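Local atomic coordinates of putative nucleotide sugar epimerase/ dehydratase (Bordetella bronchiseptica, PDB entry 2Q1S), a protein that binds NADH in a Rossmann fold and is probably a nucleotide-sugar epimerase or dehydratase of lipopolysaccharide O-antigen biosynthesis. Residues K29-G39 with L96-A107; N58-L66 with A79-I87. All coordinates share one frame; numbering follows the deposited sequence.

How the interactions relate
Four neighbouring parallel strands of the Rossmann sheet, in the order 102-105, 34-38, 59-63 and 80-83, hold both contacts, whose centres lie 10 Å apart. Along the chain, strand 34-38 comes first, helix 43-54 leads to strand 59-63, strand 80-83 follows, and the chain then returns through helix 90-95 to strand 102-105 on the other side of the first strand; both segments of interaction 2 thus fall between those of interaction 1. Strands 34-38 and 59-63 are themselves paired, and Tyr100 OH hydrogen-bonds His61 ND1 between the two contacts. The C-terminal ends of all four strands lead to NADH, so the two contacts together supply part of the cofactor site, chiefly round the adenosine.

Interaction 1: K29-G39 with L96-A107; sequences KLANTNVMVVG and LQDEYDYVFHLA. With NAI (1,4-dihydronicotinamide adenine dinucleotide), chain B.
In the Rossmann sheet, strand 34-38, which leads into the glycine-rich cofactor loop, pairs in parallel with strand 102-105. The ladder runs from Met36 N to Tyr102 O (3.0 Å) as far as Leu106 N to Val38 O. Met36 turns its side chain to the face of Val38 and His105. Its CG stands anti to the backbone N (chi1 176°) and the chain runs on extended to SD, which lies above the Tyr100 ring in a long Met-aromatic contact, 5.1 Å from the centroid; the bend at chi3 then turns CE to 3.6 Å from Leu96 CD2. On the other face, Leu30 CD1 lies over the Tyr102 ring, and Val35 CG1 meets the edge of Phe104 in its plane, 3.4 Å from Phe104 CD1. Helices 43-54 and 263-276 cover this apolar layer.

Polar side chains take over where the strands begin. Asp101 OD2 accepts Asn34 N through its anti lone pair (2.8 Å, 171° at the hydrogen), and the Asn34 amide sends ND2 to Glu99 O, in the carbonyl plane, while OD1 is held by Asn58. Asp101 OD1 forms salt bridges with Lys144 and Arg142, which should favour the ionised carboxylate. The carboxylate links the N-H at the start of strand 34-38 to two cationic side chains, while at the opposite end the small Gly39 and Ala107 admit the adenosine ribose, NAI O4B lying 3.3 Å from Ala107 CA.

Interaction 2: N58-L66 with A79-I87; sequences NQVHVVDNL and AVRFSETSI. With NAI (1,4-dihydronicotinamide adenine dinucleotide), chain B.
His61 and Arg81, paired across parallel strands 59-63 and 80-83, lie side by side with their flat groups stacked. The guanidinium rests on one face of the imidazole, centres 4.0 Å apart and planes at 4°. Arg81 reaches this place because its chain is extended from CG to NE, and its CD also packs over the ring; Val63 CG2 covers the opposite face. At the imidazole edge, NE2 shares a nearly straight hydrogen bond with Ser83 OG (2.8 Å, 174°), while ND1 is bonded to Tyr100 OH. Histidine suits the site by offering two polar edge atoms and a flat face, and the two bonds fix the rotation of its ring.

Val63, on the same face, sends CG1 against Thr85 O and Ile87 CD1, the latter 4.0 Å away, and both Val63 and Ser83 touch Leu92 of helix 90-95. On the other side of the sheet, Val62 CG1 packs on Phe82 CD1 (3.7 Å), and Asp64 CB meets the Phe82 ring at its edge.

Beyond the strands the chain turns to the cofactor. Asp64 grips both adenosine ribose hydroxyls, NAI O2B through OD1 (2.7 Å) and NAI O3B through OD2 (2.6 Å); OD1 also accepts Leu66 N, closing an Asx turn. The adenine edge is read by Ile87 N, which donates to NAI N1A (3.0 Å), and by Ser86 OG, which accepts from N6A. A carboxylate engaged with both ribose hydroxyls is consistent with a preference for NAD(H), since a 2'-phosphate would bring negative charge against it.

Interaction 1: K29-G39 with L96-A107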
loop_
_atom_site.group_PDB
_atom_site.type_symbol
_atom_site.label_atom_id
_atom_site.label_comp_id
_atom_site.label_asym_id
_atom_site.label_seq_id
_atom_site.Cartn_x
_atom_site.Cartn_y
_atom_site.Cartn_z
ATOM N N LYS A 29 4.008 -27.327 -19.196
ATOM C CA LYS A 29 3.234 -27.426 -17.940
ATOM C C LYS A 29 1.898 -26.705 -18.127
ATOM O O LYS A 29 0.914 -26.997 -17.444
ATOM C CB LYS A 29 3.958 -26.824 -16.707
ATOM C CG LYS A 29 4.915 -27.760 -15.987
ATOM C CD LYS A 29 5.258 -27.266 -14.566
ATOM C CE LYS A 29 6.470 -28.018 -14.041
ATOM N NZ LYS A 29 7.050 -27.332 -12.860
ATOM N N LEU A 30 1.874 -25.737 -19.039
ATOM C CA LEU A 30 0.659 -24.980 -19.305
ATOM C C LEU A 30 -0.282 -25.580 -20.351
ATOM O O LEU A 30 -1.443 -25.144 -20.460
ATOM C CB LEU A 30 0.980 -23.501 -19.581
ATOM C CG LEU A 30 1.139 -22.719 -18.261
ATOM C CD1 LEU A 30 2.442 -23.085 -17.555
ATOM C CD2 LEU A 30 1.078 -21.260 -18.460
ATOM N N ALA A 31 0.192 -26.585 -21.090
ATOM C CA ALA A 31 -0.664 -27.250 -22.067
ATOM C C ALA A 31 -1.929 -27.760 -21.391
ATOM O O ALA A 31 -1.868 -28.361 -20.307
ATOM C CB ALA A 31 0.084 -28.384 -22.765
ATOM N N ASN A 32 -3.080 -27.484 -22.003
ATOM C CA ASN A 32 -4.353 -28.014 -21.539
ATOM C C ASN A 32 -4.804 -27.471 -20.184
ATOM O O ASN A 32 -5.715 -28.021 -19.570
ATOM C CB ASN A 32 -4.315 -29.558 -21.539
ATOM C CG ASN A 32 -4.037 -30.117 -22.921
ATOM O OD1 ASN A 32 -4.771 -29.833 -23.871
ATOM N ND2 ASN A 32 -2.961 -30.897 -23.047
ATOM N N THR A 33 -4.210 -26.350 -19.745
ATOM C CA THR A 33 -4.647 -25.786 -18.481
ATOM C C THR A 33 -5.695 -24.668 -18.654
ATOM O O THR A 33 -5.914 -24.163 -19.772
ATOM C CB THR A 33 -3.458 -25.237 -17.672
ATOM O OG1 THR A 33 -2.842 -24.173 -18.408
ATOM C CG2 THR A 33 -2.447 -26.380 -17.336
ATOM N N ASN A 34 -6.347 -24.283 -17.546
ATOM C CA ASN A 34 -7.255 -23.140 -17.531
ATOM C C ASN A 34 -6.528 -21.946 -16.909
ATOM O O ASN A 34 -5.946 -22.066 -15.829
ATOM C CB ASN A 34 -8.511 -23.447 -16.719
ATOM C CG ASN A 34 -9.474 -24.393 -17.442
ATOM O OD1 ASN A 34 -9.274 -24.719 -18.605
ATOM N ND2 ASN A 34 -10.499 -24.843 -16.737
ATOM N N VAL A 35 -6.550 -20.823 -17.610
ATOM C CA VAL A 35 -5.757 -19.669 -17.155
ATOM C C VAL A 35 -6.603 -18.419 -17.113
ATOM O O VAL A 35 -7.461 -18.241 -17.956
ATOM C CB VAL A 35 -4.538 -19.439 -18.089
ATOM C CG1 VAL A 35 -3.698 -18.192 -17.649
ATOM C CG2 VAL A 35 -3.693 -20.693 -18.232
ATOM N N MET A 36 -6.400 -17.589 -16.084
ATOM C CA MET A 36 -7.003 -16.248 -16.097
ATOM C C MET A 36 -5.892 -15.217 -16.342
ATOM O O MET A 36 -4.807 -15.347 -15.777
ATOM C CB MET A 36 -7.735 -16.003 -14.786
ATOM C CG MET A 36 -8.301 -14.606 -14.661
ATOM S SD MET A 36 -8.794 -14.189 -12.972
ATOM C CE MET A 36 -10.437 -14.674 -13.179
ATOM N N VAL A 37 -6.166 -14.244 -17.212
ATOM C CA VAL A 37 -5.252 -13.122 -17.409
ATOM C C VAL A 37 -6.012 -11.839 -17.090
ATOM O O VAL A 37 -6.828 -11.376 -17.856
ATOM C CB VAL A 37 -4.602 -13.095 -18.824
ATOM C CG1 VAL A 37 -3.549 -11.974 -18.935
ATOM C CG2 VAL A 37 -3.922 -14.437 -19.138
ATOM N N VAL A 38 -5.758 -11.314 -15.884
ATOM C CA VAL A 38 -6.351 -10.029 -15.458
ATOM C C VAL A 38 -5.508 -8.958 -16.165
ATOM O O VAL A 38 -4.272 -9.034 -16.099
ATOM C CB VAL A 38 -6.307 -9.924 -13.914
ATOM C CG1 VAL A 38 -6.953 -8.569 -13.465
ATOM C CG2 VAL A 38 -7.000 -11.145 -13.289
ATOM N N GLY A 39 -6.130 -8.028 -16.855
ATOM C CA GLY A 39 -5.383 -7.086 -17.674
ATOM C C GLY A 39 -4.958 -7.689 -19.008
ATOM O O GLY A 39 -4.106 -7.148 -19.701
ATOM N N LEU A 96 -16.474 -15.963 -9.668
ATOM C CA LEU A 96 -15.310 -16.762 -10.036
ATOM C C LEU A 96 -15.366 -18.127 -9.358
ATOM O O LEU A 96 -15.737 -18.246 -8.182
ATOM C CB LEU A 96 -14.012 -16.046 -9.668
ATOM C CG LEU A 96 -13.738 -14.742 -10.433
ATOM C CD1 LEU A 96 -12.377 -14.176 -10.026
ATOM C CD2 LEU A 96 -13.780 -14.961 -11.940
ATOM N N GLN A 97 -14.984 -19.151 -10.123
ATOM C CA GLN A 97 -14.997 -20.541 -9.664
ATOM C C GLN A 97 -13.552 -21.023 -9.536
ATOM O O GLN A 97 -12.678 -20.494 -10.198
ATOM C CB GLN A 97 -15.750 -21.415 -10.667
ATOM C CG GLN A 97 -17.258 -21.084 -10.805
ATOM C CD GLN A 97 -17.940 -21.056 -9.453
ATOM O OE1 GLN A 97 -18.081 -22.097 -8.796
ATOM N NE2 GLN A 97 -18.353 -19.864 -9.015
ATOM N N ASP A 98 -13.325 -22.058 -8.710
ATOM C CA ASP A 98 -11.992 -22.651 -8.505
ATOM C C ASP A 98 -11.716 -23.588 -9.710
ATOM O O ASP A 98 -11.612 -24.813 -9.576
ATOM C CB ASP A 98 -12.007 -23.404 -7.177
ATOM C CG ASP A 98 -10.640 -23.904 -6.730
ATOM O OD1 ASP A 98 -9.601 -23.647 -7.380
ATOM O OD2 ASP A 98 -10.606 -24.555 -5.664
ATOM N N GLU A 99 -11.609 -22.972 -10.888
ATOM C CA GLU A 99 -11.416 -23.693 -12.149
ATOM C C GLU A 99 -10.141 -23.289 -12.888
ATOM O O GLU A 99 -9.970 -23.611 -14.061
ATOM C CB GLU A 99 -12.647 -23.469 -13.059
ATOM C CG GLU A 99 -12.743 -22.044 -13.600
ATOM C CD GLU A 99 -13.904 -21.822 -14.565
ATOM O OE1 GLU A 99 -13.979 -22.522 -15.602
ATOM O OE2 GLU A 99 -14.753 -20.957 -14.277
ATOM N N TYR A 100 -9.247 -22.579 -12.200
ATOM C CA TYR A 100 -8.033 -22.071 -12.819
ATOM C C TYR A 100 -6.796 -22.743 -12.286
ATOM O O TYR A 100 -6.620 -22.926 -11.068
ATOM C CB TYR A 100 -7.879 -20.560 -12.570
ATOM C CG TYR A 100 -9.106 -19.784 -13.002
ATOM C CD1 TYR A 100 -9.309 -19.431 -14.363
ATOM C CD2 TYR A 100 -10.077 -19.398 -12.066
ATOM C CE1 TYR A 100 -10.483 -18.755 -14.785
ATOM C CE2 TYR A 100 -11.230 -18.693 -12.483
ATOM C CZ TYR A 100 -11.411 -18.378 -13.823
ATOM O OH TYR A 100 -12.560 -17.681 -14.163
ATOM N N ASP A 101 -5.928 -23.124 -13.199
ATOM C CA ASP A 101 -4.620 -23.629 -12.862
ATOM C C ASP A 101 -3.618 -22.505 -12.633
ATOM O O ASP A 101 -2.722 -22.633 -11.801
ATOM C CB ASP A 101 -4.141 -24.570 -13.968
ATOM C CG ASP A 101 -5.089 -25.711 -14.173
ATOM O OD1 ASP A 101 -5.269 -26.502 -13.235
ATOM O OD2 ASP A 101 -5.689 -25.770 -15.262
ATOM N N TYR A 102 -3.748 -21.450 -13.422
ATOM C CA TYR A 102 -2.822 -20.300 -13.366
ATOM C C TYR A 102 -3.572 -19.038 -13.481
ATOM O O TYR A 102 -4.583 -18.944 -14.189
ATOM C CB TYR A 102 -1.756 -20.384 -14.473
ATOM C CG TYR A 102 -0.882 -21.596 -14.336
ATOM C CD1 TYR A 102 0.179 -21.613 -13.423
ATOM C CD2 TYR A 102 -1.130 -22.777 -15.070
ATOM C CE1 TYR A 102 0.975 -22.720 -13.239
ATOM C CE2 TYR A 102 -0.343 -23.914 -14.901
ATOM C CZ TYR A 102 0.746 -23.904 -13.990
ATOM O OH TYR A 102 1.538 -25.024 -13.805
ATOM N N VAL A 103 -3.121 -18.042 -12.718
ATOM C CA VAL A 103 -3.648 -16.686 -12.848
ATOM C C VAL A 103 -2.478 -15.758 -13.080
ATOM O O VAL A 103 -1.477 -15.869 -12.414
ATOM C CB VAL A 103 -4.425 -16.236 -11.545
ATOM C CG1 VAL A 103 -4.732 -14.718 -11.533
ATOM C CG2 VAL A 103 -5.678 -17.057 -11.355
ATOM N N PHE A 104 -2.592 -14.914 -14.091
ATOM C CA PHE A 104 -1.615 -13.827 -14.358
ATOM C C PHE A 104 -2.309 -12.515 -14.057
ATOM O O PHE A 104 -3.320 -12.239 -14.637
ATOM C CB PHE A 104 -1.152 -13.855 -15.819
ATOM C CG PHE A 104 -0.396 -15.099 -16.187
ATOM C CD1 PHE A 104 -1.075 -16.254 -16.619
ATOM C CD2 PHE A 104 0.992 -15.173 -16.045
ATOM C CE1 PHE A 104 -0.393 -17.422 -16.957
ATOM C CE2 PHE A 104 1.699 -16.334 -16.412
ATOM C CZ PHE A 104 0.992 -17.483 -16.835
ATOM N N HIS A 105 -1.776 -11.752 -13.081
ATOM C CA HIS A 105 -2.361 -10.479 -12.720
ATOM C C HIS A 105 -1.524 -9.327 -13.279
ATOM O O HIS A 105 -0.424 -9.033 -12.701
ATOM C CB HIS A 105 -2.492 -10.415 -11.184
ATOM C CG HIS A 105 -2.935 -9.070 -10.721
ATOM N ND1 HIS A 105 -3.717 -8.247 -11.493
ATOM C CD2 HIS A 105 -2.633 -8.375 -9.597
ATOM C CE1 HIS A 105 -3.906 -7.092 -10.857
ATOM N NE2 HIS A 105 -3.254 -7.154 -9.705
ATOM N N LEU A 106 -1.952 -8.849 -14.454
ATOM C CA LEU A 106 -1.238 -7.798 -15.207
ATOM C C LEU A 106 -1.901 -6.443 -15.191
ATOM O O LEU A 106 -1.427 -5.515 -15.838
ATOM C CB LEU A 106 -0.972 -8.234 -16.674
ATOM C CG LEU A 106 -0.458 -9.663 -16.823
ATOM C CD1 LEU A 106 -0.342 -9.924 -18.347
ATOM C CD2 LEU A 106 0.834 -9.891 -16.124
ATOM N N ALA A 107 -3.071 -6.298 -14.567
ATOM C CA ALA A 107 -3.765 -5.030 -14.606
ATOM C C ALA A 107 -2.911 -3.947 -13.886
ATOM O O ALA A 107 -2.115 -4.199 -12.966
ATOM C CB ALA A 107 -5.125 -5.143 -14.012
HETATM P PA NAI B . -1.424 -1.895 -20.246
HETATM O O1A NAI B . -2.009 -0.628 -19.735
HETATM O O2A NAI B . -1.418 -2.155 -21.770
HETATM O O5B NAI B . -2.029 -3.131 -19.546
HETATM C C5B NAI B . -2.777 -3.099 -18.326
HETATM C C4B NAI B . -4.178 -3.647 -18.537
HETATM O O4B NAI B . -4.893 -3.555 -17.309
HETATM C C3B NAI B . -4.957 -2.816 -19.590
HETATM O O3B NAI B . -5.513 -3.692 -20.586
HETATM C C2B NAI B . -6.083 -2.202 -18.771
HETATM O O2B NAI B . -7.357 -1.976 -19.450
HETATM C C1B NAI B . -6.258 -3.233 -17.654
HETATM N N9A NAI B . -6.958 -2.746 -16.478
HETATM C C8A NAI B . -6.844 -1.513 -15.897
HETATM N N7A NAI B . -7.617 -1.471 -14.809
HETATM C C5A NAI B . -8.241 -2.671 -14.645
HETATM C C6A NAI B . -9.191 -3.281 -13.704
HETATM N N6A NAI B . -9.688 -2.631 -12.646
HETATM N N1A NAI B . -9.596 -4.576 -13.897
HETATM C C2A NAI B . -9.107 -5.253 -14.972
HETATM N N3A NAI B . -8.233 -4.795 -15.883
HETATM C C4A NAI B . -7.754 -3.505 -15.772
HETATM O O3 NAI B . 0.091 -1.840 -19.737
HETATM P PN NAI B . 1.252 -2.975 -19.826
HETATM O O1N NAI B . 2.509 -2.344 -20.159
HETATM O O2N NAI B . 0.658 -4.122 -20.603
HETATM O O5D NAI B . 1.288 -3.483 -18.268
HETATM C C5D NAI B . 1.028 -4.848 -17.902
HETATM C C4D NAI B . 1.601 -5.056 -16.498
HETATM O O4D NAI B . 3.002 -4.931 -16.556
HETATM C C3D NAI B . 1.173 -3.965 -15.515
HETATM O O3D NAI B . 0.896 -4.606 -14.263
HETATM C C2D NAI B . 2.359 -3.053 -15.437
HETATM O O2D NAI B . 2.404 -2.345 -14.169
HETATM C C1D NAI B . 3.507 -4.016 -15.562
HETATM N N1N NAI B . 4.728 -3.415 -16.033
HETATM C C2N NAI B . 4.902 -3.017 -17.336
HETATM C C3N NAI B . 6.106 -2.465 -17.762
HETATM C C7N NAI B . 6.314 -2.002 -19.201
HETATM O O7N NAI B . 7.402 -1.546 -19.510
HETATM N N7N NAI B . 5.272 -2.159 -20.058
HETATM C C4N NAI B . 7.200 -2.359 -16.861
HETATM C C5N NAI B . 6.996 -2.818 -15.528
HETATM C C6N NAI B . 5.769 -3.368 -15.161
HETATM O O HOH W 1 0.397 -27.430 -14.479
#

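Interaction 2: N58-L66 with A79-I87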
loop_
_atom_site.group_PDB
_atom_site.type_symbol
_atom_site.label_atom_id
_atom_site.label_comp_id
_atom_site.label_asym_id
_atom_site.label_seq_id
_atom_site.Cartn_x
_atom_site.Cartn_y
_atom_site.Cartn_z
ATOM N N ASN A 58 -6.084 -24.849 -22.489
ATOM C CA ASN A 58 -7.476 -25.191 -22.685
ATOM C C ASN A 58 -8.414 -23.994 -22.705
ATOM O O ASN A 58 -9.316 -23.929 -23.504
ATOM C CB ASN A 58 -7.901 -26.195 -21.612
ATOM C CG ASN A 58 -9.342 -26.616 -21.759
ATOM O OD1 ASN A 58 -9.755 -27.145 -22.815
ATOM N ND2 ASN A 58 -10.124 -26.396 -20.711
ATOM N N GLN A 59 -8.214 -23.040 -21.801
ATOM C CA GLN A 59 -9.093 -21.884 -21.717
ATOM C C GLN A 59 -8.286 -20.703 -21.212
ATOM O O GLN A 59 -7.420 -20.881 -20.356
ATOM C CB GLN A 59 -10.257 -22.153 -20.757
ATOM C CG GLN A 59 -11.331 -23.151 -21.253
ATOM C CD GLN A 59 -12.461 -23.362 -20.253
ATOM O OE1 GLN A 59 -12.403 -22.884 -19.117
ATOM N NE2 GLN A 59 -13.496 -24.078 -20.673
ATOM N N VAL A 60 -8.566 -19.527 -21.754
ATOM C CA VAL A 60 -8.051 -18.263 -21.177
ATOM C C VAL A 60 -9.247 -17.347 -20.847
ATOM O O VAL A 60 -10.063 -17.037 -21.728
ATOM C CB VAL A 60 -7.095 -17.503 -22.105
ATOM C CG1 VAL A 60 -6.508 -16.280 -21.345
ATOM C CG2 VAL A 60 -5.972 -18.371 -22.605
ATOM N N HIS A 61 -9.363 -16.955 -19.568
ATOM C CA HIS A 61 -10.381 -16.000 -19.127
ATOM C C HIS A 61 -9.698 -14.645 -18.990
ATOM O O HIS A 61 -8.875 -14.459 -18.077
ATOM C CB HIS A 61 -10.959 -16.436 -17.784
ATOM C CG HIS A 61 -12.099 -15.596 -17.303
ATOM N ND1 HIS A 61 -12.608 -15.723 -16.029
ATOM C CD2 HIS A 61 -12.799 -14.602 -17.892
ATOM C CE1 HIS A 61 -13.611 -14.880 -15.874
ATOM N NE2 HIS A 61 -13.752 -14.186 -16.992
ATOM N N VAL A 62 -9.950 -13.770 -19.945
ATOM C CA VAL A 62 -9.425 -12.394 -19.917
ATOM C C VAL A 62 -10.422 -11.526 -19.142
ATOM O O VAL A 62 -11.608 -11.498 -19.439
ATOM C CB VAL A 62 -9.204 -11.842 -21.358
ATOM C CG1 VAL A 62 -8.926 -10.315 -21.337
ATOM C CG2 VAL A 62 -8.057 -12.618 -22.073
ATOM N N VAL A 63 -9.892 -10.848 -18.109
ATOM C CA VAL A 63 -10.743 -9.912 -17.361
ATOM C C VAL A 63 -10.094 -8.559 -17.584
ATOM O O VAL A 63 -8.925 -8.401 -17.170
ATOM C CB VAL A 63 -10.711 -10.231 -15.845
ATOM C CG1 VAL A 63 -11.553 -9.175 -15.134
ATOM C CG2 VAL A 63 -11.320 -11.654 -15.602
ATOM N N ASP A 64 -10.775 -7.651 -18.270
ATOM C CA ASP A 64 -10.138 -6.373 -18.582
ATOM C C ASP A 64 -11.229 -5.338 -18.805
ATOM O O ASP A 64 -12.173 -5.576 -19.565
ATOM C CB ASP A 64 -9.235 -6.524 -19.817
ATOM C CG ASP A 64 -8.206 -5.441 -19.913
ATOM O OD1 ASP A 64 -8.670 -4.251 -19.981
ATOM O OD2 ASP A 64 -7.022 -5.770 -19.990
ATOM N N ASN A 65 -11.103 -4.189 -18.133
ATOM C CA ASN A 65 -12.124 -3.134 -18.284
ATOM C C ASN A 65 -11.868 -2.190 -19.481
ATOM O O ASN A 65 -12.590 -1.215 -19.693
ATOM C CB ASN A 65 -12.263 -2.336 -16.971
ATOM C CG ASN A 65 -11.004 -1.636 -16.583
ATOM O OD1 ASN A 65 -9.937 -1.809 -17.189
ATOM N ND2 ASN A 65 -11.065 -0.922 -15.452
ATOM N N LEU A 66 -10.760 -2.467 -20.196
ATOM C CA LEU A 66 -10.383 -1.652 -21.383
ATOM C C LEU A 66 -10.002 -0.219 -21.049
ATOM O O LEU A 66 -10.034 0.656 -21.907
ATOM C CB LEU A 66 -11.422 -1.720 -22.528
ATOM C CG LEU A 66 -11.628 -3.148 -23.082
ATOM C CD1 LEU A 66 -12.664 -3.102 -24.221
ATOM C CD2 LEU A 66 -10.326 -3.835 -23.519
ATOM N N ALA A 79 -11.430 -20.662 -27.262
ATOM C CA ALA A 79 -10.757 -20.868 -25.958
ATOM C C ALA A 79 -10.677 -19.623 -25.067
ATOM O O ALA A 79 -10.291 -19.727 -23.902
ATOM C CB ALA A 79 -9.359 -21.429 -26.163
ATOM N N VAL A 80 -11.026 -18.460 -25.618
ATOM C CA VAL A 80 -10.955 -17.190 -24.880
ATOM C C VAL A 80 -12.356 -16.746 -24.413
ATOM O O VAL A 80 -13.275 -16.608 -25.216
ATOM C CB VAL A 80 -10.314 -16.068 -25.741
ATOM C CG1 VAL A 80 -10.389 -14.716 -25.022
ATOM C CG2 VAL A 80 -8.863 -16.383 -26.087
ATOM N N ARG A 81 -12.515 -16.579 -23.105
ATOM C CA ARG A 81 -13.690 -15.939 -22.507
ATOM C C ARG A 81 -13.257 -14.520 -22.117
ATOM O O ARG A 81 -12.221 -14.339 -21.481
ATOM C CB ARG A 81 -14.154 -16.712 -21.274
ATOM C CG ARG A 81 -15.254 -16.034 -20.499
ATOM C CD ARG A 81 -15.447 -16.655 -19.133
ATOM N NE ARG A 81 -16.477 -15.945 -18.371
ATOM C CZ ARG A 81 -16.778 -16.175 -17.094
ATOM N NH1 ARG A 81 -16.124 -17.104 -16.398
ATOM N NH2 ARG A 81 -17.742 -15.464 -16.512
ATOM N N PHE A 82 -14.041 -13.523 -22.506
ATOM C CA PHE A 82 -13.711 -12.137 -22.160
ATOM C C PHE A 82 -14.775 -11.490 -21.267
ATOM O O PHE A 82 -15.939 -11.291 -21.686
ATOM C CB PHE A 82 -13.471 -11.323 -23.444
ATOM C CG PHE A 82 -13.246 -9.833 -23.223
ATOM C CD1 PHE A 82 -12.317 -9.372 -22.313
ATOM C CD2 PHE A 82 -13.941 -8.907 -23.985
ATOM C CE1 PHE A 82 -12.109 -8.004 -22.135
ATOM C CE2 PHE A 82 -13.739 -7.526 -23.814
ATOM C CZ PHE A 82 -12.834 -7.079 -22.880
ATOM N N SER A 83 -14.342 -11.128 -20.049
ATOM C CA SER A 83 -15.162 -10.341 -19.132
ATOM C C SER A 83 -14.691 -8.885 -19.167
ATOM O O SER A 83 -13.612 -8.553 -18.668
ATOM C CB SER A 83 -15.124 -10.886 -17.694
ATOM O OG SER A 83 -15.601 -12.233 -17.625
ATOM N N GLU A 84 -15.498 -8.041 -19.808
ATOM C CA GLU A 84 -15.201 -6.616 -19.975
ATOM C C GLU A 84 -15.676 -5.906 -18.701
ATOM O O GLU A 84 -16.696 -5.183 -18.673
ATOM C CB GLU A 84 -15.881 -6.042 -21.239
ATOM C CG GLU A 84 -15.460 -4.574 -21.449
ATOM C CD GLU A 84 -15.964 -3.954 -22.722
ATOM O OE1 GLU A 84 -16.359 -4.683 -23.675
ATOM O OE2 GLU A 84 -16.008 -2.701 -22.775
ATOM N N THR A 85 -14.876 -6.103 -17.656
ATOM C CA THR A 85 -15.310 -5.805 -16.328
ATOM C C THR A 85 -14.052 -5.580 -15.504
ATOM O O THR A 85 -13.022 -6.236 -15.698
ATOM C CB THR A 85 -16.075 -7.005 -15.726
ATOM O OG1 THR A 85 -17.223 -7.311 -16.537
ATOM C CG2 THR A 85 -16.592 -6.657 -14.341
ATOM N N SER A 86 -14.120 -4.623 -14.568
ATOM C CA SER A 86 -13.032 -4.476 -13.586
ATOM C C SER A 86 -12.873 -5.704 -12.668
ATOM O O SER A 86 -13.873 -6.233 -12.195
ATOM C CB SER A 86 -13.262 -3.233 -12.712
ATOM O OG SER A 86 -12.294 -3.185 -11.665
ATOM N N ILE A 87 -11.645 -6.096 -12.406
ATOM C CA ILE A 87 -11.361 -7.138 -11.418
ATOM C C ILE A 87 -11.772 -6.760 -9.997
ATOM O O ILE A 87 -11.846 -7.628 -9.106
ATOM C CB ILE A 87 -9.902 -7.625 -11.497
ATOM C CG1 ILE A 87 -9.746 -8.952 -10.782
ATOM C CG2 ILE A 87 -8.943 -6.627 -10.837
ATOM C CD1 ILE A 87 -10.576 -10.137 -11.389
HETATM P PA NAI B . -1.424 -1.895 -20.246
HETATM O O1A NAI B . -2.009 -0.628 -19.735
HETATM O O2A NAI B . -1.418 -2.155 -21.770
HETATM O O5B NAI B . -2.029 -3.131 -19.546
HETATM C C5B NAI B . -2.777 -3.099 -18.326
HETATM C C4B NAI B . -4.178 -3.647 -18.537
HETATM O O4B NAI B . -4.893 -3.555 -17.309
HETATM C C3B NAI B . -4.957 -2.816 -19.590
HETATM O O3B NAI B . -5.513 -3.692 -20.586
HETATM C C2B NAI B . -6.083 -2.202 -18.771
HETATM O O2B NAI B . -7.357 -1.976 -19.450
HETATM C C1B NAI B . -6.258 -3.233 -17.654
HETATM N N9A NAI B . -6.958 -2.746 -16.478
HETATM C C8A NAI B . -6.844 -1.513 -15.897
HETATM N N7A NAI B . -7.617 -1.471 -14.809
HETATM C C5A NAI B . -8.241 -2.671 -14.645
HETATM C C6A NAI B . -9.191 -3.281 -13.704
HETATM N N6A NAI B . -9.688 -2.631 -12.646
HETATM N N1A NAI B . -9.596 -4.576 -13.897
HETATM C C2A NAI B . -9.107 -5.253 -14.972
HETATM N N3A NAI B . -8.233 -4.795 -15.883
HETATM C C4A NAI B . -7.754 -3.505 -15.772
HETATM O O3 NAI B . 0.091 -1.840 -19.737
HETATM P PN NAI B . 1.252 -2.975 -19.826
HETATM O O1N NAI B . 2.509 -2.344 -20.159
HETATM O O2N NAI B . 0.658 -4.122 -20.603
HETATM O O5D NAI B . 1.288 -3.483 -18.268
HETATM C C5D NAI B . 1.028 -4.848 -17.902
HETATM C C4D NAI B . 1.601 -5.056 -16.498
HETATM O O4D NAI B . 3.002 -4.931 -16.556
HETATM C C3D NAI B . 1.173 -3.965 -15.515
HETATM O O3D NAI B . 0.896 -4.606 -14.263
HETATM C C2D NAI B . 2.359 -3.053 -15.437
HETATM O O2D NAI B . 2.404 -2.345 -14.169
HETATM C C1D NAI B . 3.507 -4.016 -15.562
HETATM N N1N NAI B . 4.728 -3.415 -16.033
HETATM C C2N NAI B . 4.902 -3.017 -17.336
HETATM C C3N NAI B . 6.106 -2.465 -17.762
HETATM C C7N NAI B . 6.314 -2.002 -19.201
HETATM O O7N NAI B . 7.402 -1.546 -19.510
HETATM N N7N NAI B . 5.272 -2.159 -20.058
HETATM C C4N NAI B . 7.200 -2.359 -16.861
HETATM C C5N NAI B . 6.996 -2.818 -15.528
HETATM C C6N NAI B . 5.769 -3.368 -15.161
HETATM O O HOH W 2 -15.181 -0.991 -20.696
#